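Long-range contacts in hemolysin-related protein (PDB 6MLT), which is a secreted, calcium-binding matrix protein of Vibrio cholerae biofilms, probably helping cells adhere through a beta-propeller and a carbohydrate-binding beta-prism lectin domain: residues 97-103 against 146-151; 163-167 against 178-182. Numbering follows the deposited sequence.

Contact 1. Residues 97-103 against 146-151; sequences RYAPAAA and VGDIAL
Two largely extended segments, 97-103 and 146-151, run side by side, their end-to-end directions 24° apart, with side chains and waters, not direct backbone hydrogen bonds, between them; the CA atoms of Y98 and D148 are 5.8 Å apart, those of A101 and I149 6.0 Å. Y98, with chi1 m and chi2 near -90°, lays a ring face on G147, whose CA stands 3.5 Å from the Y98 ring centroid, 4° off its normal, a CH-pi contact. V146 (chi1 t) brings CG1 to 3.8 Å from CD2 of Y98. Further on, A101 CB lies 4.0 Å from CG2 of I149 (m, t) and 3.7 Å from CD1 of L151 (m, t), which also reaches A103 CB at 3.9 Å. Between these apolar ends, water 1 donates to A99 O (2.9 Å) and G147 O (2.8 Å). Water 2 lies 2.6 Å from OD1 of D148 (chi1 t) and 2.7 Å from A99 O; water 3 lies 3.0 Å from D148 OD1 and 2.9 Å from P100 O. Strand 101-103 pairs with 112-115 and strand 150-152 with 161-164, so side chains pack the first strands of two successive four-stranded antiparallel sheets together, consistent with neighbouring beta-propeller blades.

Contact 2. Residues 163-167 against 178-182; sequences LAADG and SHDWA
Segment 163-167 leaves its strand, turns at A165 and D166, and re-enters the sheet at G167, with A164 N bonded to G167 O (3.0 Å) across the hairpin. From A164, the carbonyl O accepts a bond from water 4 (2.8 Å), which also hydrogen-bonds H179 NE2 (2.8 Å). A165, near -69/-27, offers its O to A182 N at 2.9 Å, and its CB packs 3.9 Å from CD1 of W181 (chi1 t). D166 (-116/7) accepts H179 N on its O at 3.0 Å, while its carboxylate, chi1 p, turns to A140 N and Y169 OH. G167 (162/-176), a conformation that calls for glycine, forms an antiparallel non-hydrogen-bonded pair with S178, CA to CA 4.1 Å. Its CA also sits 3.9 Å from the centroid of the H179 ring, over the face; chi1 p folds that imidazole back, and H179 ND1 donates to D180 O at 2.8 Å. Here the link leaving outer strand 174-178 for the next sheet crosses the hairpin between strands 161-164 and 167-170, as in a four-stranded beta-propeller blade.

How the contacts relate
Contacts 1 and 2 meet in the sheet of strands 150-152, 161-164, 167-170 and 174-178, their centres 12 Å apart. The first sets its innermost strand beside the preceding blade; the second lies where the chain leaves for the following one. A150 O and L163 N, 2.8 Å apart, probably hydrogen-bond the two neighbouring strands. At the loop end, V146 O lies 2.8 Å from W181 NE1, another probable hydrogen bond, and A165 CB packs 3.4 Å from V146 C. Metal lies nearer contact 1: the A103 side chain is about 8 Å from a bound sodium and that of A102 about 13 Å from a calcium, whereas contact 2 is away from the known sites.

Contact 1. Residues 97-103 against 146-151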
ATOM      1  N   ARG A  97     -19.072 -14.179   7.378  1.00 18.55           N
ATOM      2  CA  ARG A  97     -17.719 -14.600   7.038  1.00 16.78           C
ATOM      3  C   ARG A  97     -16.887 -13.509   6.384  1.00 16.86           C
ATOM      4  O   ARG A  97     -15.657 -13.626   6.356  1.00 16.94           O
ATOM      5  CB  ARG A  97     -17.763 -15.813   6.098  1.00 18.50           C
ATOM      6  CG  ARG A  97     -18.459 -17.030   6.693  1.00 19.15           C
ATOM      7  CD  ARG A  97     -18.819 -18.052   5.629  1.00 22.13           C
ATOM      8  NE  ARG A  97     -19.938 -17.595   4.815  1.00 21.93           N
ATOM      9  CZ  ARG A  97     -20.597 -18.360   3.954  1.00 25.32           C
ATOM     10  NH1 ARG A  97     -20.244 -19.628   3.781  1.00 26.71           N
ATOM     11  NH2 ARG A  97     -21.612 -17.855   3.270  1.00 25.67           N
ATOM     12  N   TYR A  98     -17.518 -12.466   5.855  1.00 18.67           N
ATOM     13  CA  TYR A  98     -16.821 -11.396   5.155  1.00 18.45           C
ATOM     14  C   TYR A  98     -17.107 -10.068   5.838  1.00 16.94           C
ATOM     15  O   TYR A  98     -18.257  -9.766   6.174  1.00 17.32           O
ATOM     16  CB  TYR A  98     -17.242 -11.326   3.685  1.00 17.16           C
ATOM     17  CG  TYR A  98     -16.874 -12.550   2.870  1.00 16.84           C
ATOM     18  CD1 TYR A  98     -15.653 -12.629   2.214  1.00 17.77           C
ATOM     19  CD2 TYR A  98     -17.758 -13.619   2.745  1.00 18.42           C
ATOM     20  CE1 TYR A  98     -15.316 -13.738   1.457  1.00 19.22           C
ATOM     21  CE2 TYR A  98     -17.431 -14.736   1.992  1.00 19.14           C
ATOM     22  CZ  TYR A  98     -16.206 -14.786   1.350  1.00 19.12           C
ATOM     23  OH  TYR A  98     -15.859 -15.881   0.602  1.00 18.66           O
ATOM     24  N   ALA A  99     -16.066  -9.280   6.042  1.00 17.21           N
ATOM     25  CA  ALA A  99     -16.268  -7.956   6.592  1.00 17.45           C
ATOM     26  C   ALA A  99     -17.050  -7.101   5.598  1.00 18.68           C
ATOM     27  O   ALA A  99     -16.813  -7.182   4.389  1.00 17.69           O
ATOM     28  CB  ALA A  99     -14.932  -7.284   6.902  1.00 19.52           C
ATOM     29  N   PRO A 100     -17.985  -6.285   6.067  1.00 17.69           N
ATOM     30  CA  PRO A 100     -18.579  -5.275   5.182  1.00 19.39           C
ATOM     31  C   PRO A 100     -17.565  -4.199   4.833  1.00 18.23           C
ATOM     32  O   PRO A 100     -16.404  -4.283   5.242  1.00 17.10           O
ATOM     33  CB  PRO A 100     -19.749  -4.716   6.005  1.00 22.27           C
ATOM     34  CG  PRO A 100     -19.439  -5.032   7.403  1.00 28.73           C
ATOM     35  CD  PRO A 100     -18.562  -6.251   7.421  1.00 24.49           C
ATOM     36  N   ALA A 101     -17.982  -3.209   4.050  1.00 16.67           N
ATOM     37  CA  ALA A 101     -17.135  -2.086   3.672  1.00 17.37           C
ATOM     38  C   ALA A 101     -17.894  -0.797   3.939  1.00 19.88           C
ATOM     39  O   ALA A 101     -19.122  -0.758   3.837  1.00 21.12           O
ATOM     40  CB  ALA A 101     -16.733  -2.144   2.200  1.00 17.43           C
ATOM     41  N   ALA A 102     -17.166   0.268   4.265  1.00 16.58           N
ATOM     42  CA  ALA A 102     -17.816   1.508   4.655  1.00 16.16           C
ATOM     43  C   ALA A 102     -17.072   2.706   4.093  1.00 16.21           C
ATOM     44  O   ALA A 102     -15.848   2.695   3.953  1.00 16.40           O
ATOM     45  CB  ALA A 102     -17.914   1.630   6.181  1.00 17.52           C
ATOM     46  N   ALA A 103     -17.834   3.752   3.793  1.00 16.38           N
ATOM     47  CA  ALA A 103     -17.288   5.015   3.320  1.00 17.12           C
ATOM     48  C   ALA A 103     -18.438   5.995   3.188  1.00 17.18           C
ATOM     49  O   ALA A 103     -19.607   5.600   3.164  1.00 19.05           O
ATOM     50  CB  ALA A 103     -16.567   4.867   1.973  1.00 17.62           C
ATOM     51  N   VAL A 146     -21.862 -13.571  -2.542  1.00 15.83           N
ATOM     52  CA  VAL A 146     -21.329 -13.214  -1.235  1.00 17.16           C
ATOM     53  C   VAL A 146     -19.808 -13.278  -1.290  1.00 17.54           C
ATOM     54  O   VAL A 146     -19.235 -14.308  -1.661  1.00 17.90           O
ATOM     55  CB  VAL A 146     -21.871 -14.147  -0.137  1.00 20.58           C
ATOM     56  CG1 VAL A 146     -21.189 -13.885   1.196  1.00 27.33           C
ATOM     57  CG2 VAL A 146     -23.382 -13.975  -0.004  1.00 21.91           C
ATOM     58  N   GLY A 147     -19.166 -12.188  -0.898  1.00 17.19           N
ATOM     59  CA  GLY A 147     -17.723 -12.177  -0.772  1.00 15.91           C
ATOM     60  C   GLY A 147     -17.247 -10.843  -0.249  1.00 16.12           C
ATOM     61  O   GLY A 147     -18.013 -10.082   0.347  1.00 17.94           O
ATOM     62  N   ASP A 148     -15.973 -10.559  -0.478  1.00 17.11           N
ATOM     63  CA  ASP A 148     -15.431  -9.275  -0.073  1.00 18.40           C
ATOM     64  C   ASP A 148     -16.053  -8.159  -0.900  1.00 19.10           C
ATOM     65  O   ASP A 148     -16.496  -8.359  -2.037  1.00 18.57           O
ATOM     66  CB  ASP A 148     -13.910  -9.264  -0.227  1.00 23.49           C
ATOM     67  CG  ASP A 148     -13.260  -8.024   0.387  1.00 28.78           C
ATOM     68  OD1 ASP A 148     -13.884  -7.394   1.271  1.00 26.75           O
ATOM     69  OD2 ASP A 148     -12.121  -7.682  -0.013  1.00 26.10           O
ATOM     70  N   ILE A 149     -16.109  -6.975  -0.299  1.00 15.52           N
ATOM     71  CA  ILE A 149     -16.554  -5.765  -0.972  1.00 17.11           C
ATOM     72  C   ILE A 149     -15.463  -4.718  -0.815  1.00 18.26           C
ATOM     73  O   ILE A 149     -14.976  -4.487   0.298  1.00 18.13           O
ATOM     74  CB  ILE A 149     -17.888  -5.254  -0.400  1.00 18.88           C
ATOM     75  CG1 ILE A 149     -18.991  -6.286  -0.661  1.00 21.82           C
ATOM     76  CG2 ILE A 149     -18.244  -3.912  -1.007  1.00 17.81           C
ATOM     77  CD1 ILE A 149     -20.315  -5.958  -0.016  1.00 26.08           C
ATOM     78  N   ALA A 150     -15.069  -4.103  -1.927  1.00 15.93           N
ATOM     79  CA  ALA A 150     -14.131  -2.994  -1.920  1.00 18.56           C
ATOM     80  C   ALA A 150     -14.797  -1.787  -2.570  1.00 19.39           C
ATOM     81  O   ALA A 150     -15.673  -1.931  -3.431  1.00 20.18           O
ATOM     82  CB  ALA A 150     -12.838  -3.345  -2.651  1.00 20.19           C
ATOM     83  N   LEU A 151     -14.385  -0.598  -2.144  1.00 14.54           N
ATOM     84  CA  LEU A 151     -14.996   0.658  -2.572  1.00 17.81           C
ATOM     85  C   LEU A 151     -13.935   1.551  -3.195  1.00 20.35           C
ATOM     86  O   LEU A 151     -12.927   1.863  -2.549  1.00 20.79           O
ATOM     87  CB  LEU A 151     -15.645   1.368  -1.387  1.00 18.06           C
ATOM     88  CG  LEU A 151     -16.603   0.511  -0.560  1.00 18.12           C
ATOM     89  CD1 LEU A 151     -17.024   1.253   0.695  1.00 20.01           C
ATOM     90  CD2 LEU A 151     -17.814   0.118  -1.385  1.00 18.76           C
TER
HETATM   91  O   HOH W   1     -18.527  -7.923   2.116  1.00 20.39           O
HETATM   92  O   HOH W   2     -14.816  -8.638   3.366  1.00 20.55           O
HETATM   93  O   HOH W   3     -14.500  -5.202   3.200  1.00 15.08           O

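Contact 2. Residues 163-167 against 178-182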
ATOM      1  N   LEU A 163     -17.037  -3.037  -5.642  1.00 14.72           N
ATOM      2  CA  LEU A 163     -16.482  -4.264  -6.203  1.00 17.14           C
ATOM      3  C   LEU A 163     -16.909  -5.423  -5.308  1.00 19.12           C
ATOM      4  O   LEU A 163     -16.377  -5.589  -4.205  1.00 22.41           O
ATOM      5  CB  LEU A 163     -14.959  -4.180  -6.303  1.00 19.33           C
ATOM      6  CG  LEU A 163     -14.332  -2.847  -6.709  1.00 24.19           C
ATOM      7  CD1 LEU A 163     -12.809  -2.980  -6.731  1.00 29.87           C
ATOM      8  CD2 LEU A 163     -14.838  -2.382  -8.041  1.00 22.24           C
ATOM      9  N   ALA A 164     -17.852  -6.230  -5.783  1.00 17.48           N
ATOM     10  CA  ALA A 164     -18.445  -7.297  -4.988  1.00 17.82           C
ATOM     11  C   ALA A 164     -18.154  -8.652  -5.626  1.00 17.61           C
ATOM     12  O   ALA A 164     -17.509  -8.750  -6.670  1.00 17.71           O
ATOM     13  CB  ALA A 164     -19.955  -7.085  -4.834  1.00 20.54           C
ATOM     14  N   ALA A 165     -18.683  -9.706  -5.000  1.00 17.15           N
ATOM     15  CA  ALA A 165     -18.306 -11.065  -5.378  1.00 18.31           C
ATOM     16  C   ALA A 165     -18.820 -11.451  -6.758  1.00 17.99           C
ATOM     17  O   ALA A 165     -18.229 -12.317  -7.412  1.00 18.15           O
ATOM     18  CB  ALA A 165     -18.831 -12.057  -4.343  1.00 20.13           C
ATOM     19  N   ASP A 166     -19.923 -10.850  -7.205  1.00 15.70           N
ATOM     20  CA  ASP A 166     -20.579 -11.259  -8.441  1.00 17.58           C
ATOM     21  C   ASP A 166     -20.576 -10.178  -9.511  1.00 17.65           C
ATOM     22  O   ASP A 166     -21.213 -10.360 -10.559  1.00 15.54           O
ATOM     23  CB  ASP A 166     -22.017 -11.692  -8.157  1.00 17.17           C
ATOM     24  CG  ASP A 166     -22.882 -10.566  -7.566  1.00 23.14           C
ATOM     25  OD1 ASP A 166     -22.357  -9.483  -7.194  1.00 22.69           O
ATOM     26  OD2 ASP A 166     -24.108 -10.771  -7.478  1.00 23.83           O
ATOM     27  N   GLY A 167     -19.888  -9.071  -9.281  1.00 17.59           N
ATOM     28  CA  GLY A 167     -19.844  -8.003 -10.256  1.00 20.95           C
ATOM     29  C   GLY A 167     -19.385  -6.702  -9.637  1.00 18.48           C
ATOM     30  O   GLY A 167     -19.032  -6.625  -8.458  1.00 15.49           O
ATOM     31  N   SER A 178     -21.168  -8.037 -14.660  1.00 19.12           N
ATOM     32  CA  SER A 178     -21.215  -9.257 -13.870  1.00 17.86           C
ATOM     33  C   SER A 178     -19.956 -10.090 -14.079  1.00 18.42           C
ATOM     34  O   SER A 178     -19.347 -10.071 -15.154  1.00 18.12           O
ATOM     35  CB  SER A 178     -22.426 -10.111 -14.258  1.00 16.94           C
ATOM     36  OG  SER A 178     -23.646  -9.411 -14.152  1.00 20.53           O
ATOM     37  N   HIS A 179     -19.592 -10.851 -13.049  1.00 17.98           N
ATOM     38  CA  HIS A 179     -18.576 -11.885 -13.203  1.00 18.26           C
ATOM     39  C   HIS A 179     -18.890 -13.038 -12.261  1.00 18.92           C
ATOM     40  O   HIS A 179     -19.672 -12.906 -11.311  1.00 17.06           O
ATOM     41  CB  HIS A 179     -17.144 -11.345 -12.980  1.00 17.75           C
ATOM     42  CG  HIS A 179     -16.916 -10.689 -11.650  1.00 20.45           C
ATOM     43  ND1 HIS A 179     -16.889 -11.390 -10.462  1.00 20.84           N
ATOM     44  CD2 HIS A 179     -16.666  -9.397 -11.326  1.00 21.55           C
ATOM     45  CE1 HIS A 179     -16.651 -10.557  -9.464  1.00 19.79           C
ATOM     46  NE2 HIS A 179     -16.512  -9.340  -9.962  1.00 20.52           N
ATOM     47  N   ASP A 180     -18.292 -14.188 -12.569  1.00 19.30           N
ATOM     48  CA  ASP A 180     -18.402 -15.372 -11.732  1.00 24.67           C
ATOM     49  C   ASP A 180     -17.926 -15.070 -10.315  1.00 20.25           C
ATOM     50  O   ASP A 180     -17.125 -14.164 -10.080  1.00 17.66           O
ATOM     51  CB  ASP A 180     -17.565 -16.520 -12.298  1.00 41.59           C
ATOM     52  CG  ASP A 180     -18.126 -17.080 -13.591  1.00 60.96           C
ATOM     53  OD1 ASP A 180     -19.358 -17.021 -13.783  1.00 68.23           O
ATOM     54  OD2 ASP A 180     -17.333 -17.588 -14.411  1.00 67.88           O
ATOM     55  N   TRP A 181     -18.405 -15.873  -9.371  1.00 18.80           N
ATOM     56  CA  TRP A 181     -18.099 -15.652  -7.964  1.00 17.59           C
ATOM     57  C   TRP A 181     -16.608 -15.458  -7.731  1.00 17.32           C
ATOM     58  O   TRP A 181     -15.776 -16.254  -8.184  1.00 17.55           O
ATOM     59  CB  TRP A 181     -18.595 -16.826  -7.129  1.00 19.31           C
ATOM     60  CG  TRP A 181     -18.171 -16.720  -5.695  1.00 17.83           C
ATOM     61  CD1 TRP A 181     -18.686 -15.886  -4.753  1.00 19.19           C
ATOM     62  CD2 TRP A 181     -17.137 -17.466  -5.050  1.00 17.23           C
ATOM     63  NE1 TRP A 181     -18.044 -16.071  -3.552  1.00 18.65           N
ATOM     64  CE2 TRP A 181     -17.085 -17.034  -3.710  1.00 17.78           C
ATOM     65  CE3 TRP A 181     -16.252 -18.462  -5.470  1.00 19.50           C
ATOM     66  CZ2 TRP A 181     -16.189 -17.565  -2.790  1.00 16.18           C
ATOM     67  CZ3 TRP A 181     -15.367 -18.986  -4.559  1.00 18.30           C
ATOM     68  CH2 TRP A 181     -15.336 -18.535  -3.233  1.00 16.80           C
ATOM     69  N   ALA A 182     -16.282 -14.401  -6.999  1.00 16.62           N
ATOM     70  CA  ALA A 182     -14.910 -14.133  -6.598  1.00 18.03           C
ATOM     71  C   ALA A 182     -14.899 -13.737  -5.126  1.00 17.88           C
ATOM     72  O   ALA A 182     -15.550 -12.750  -4.756  1.00 17.95           O
ATOM     73  CB  ALA A 182     -14.297 -13.029  -7.461  1.00 20.13           C
TER
HETATM   74  O   HOH W   4     -15.820  -7.193  -8.257  1.00 17.73           O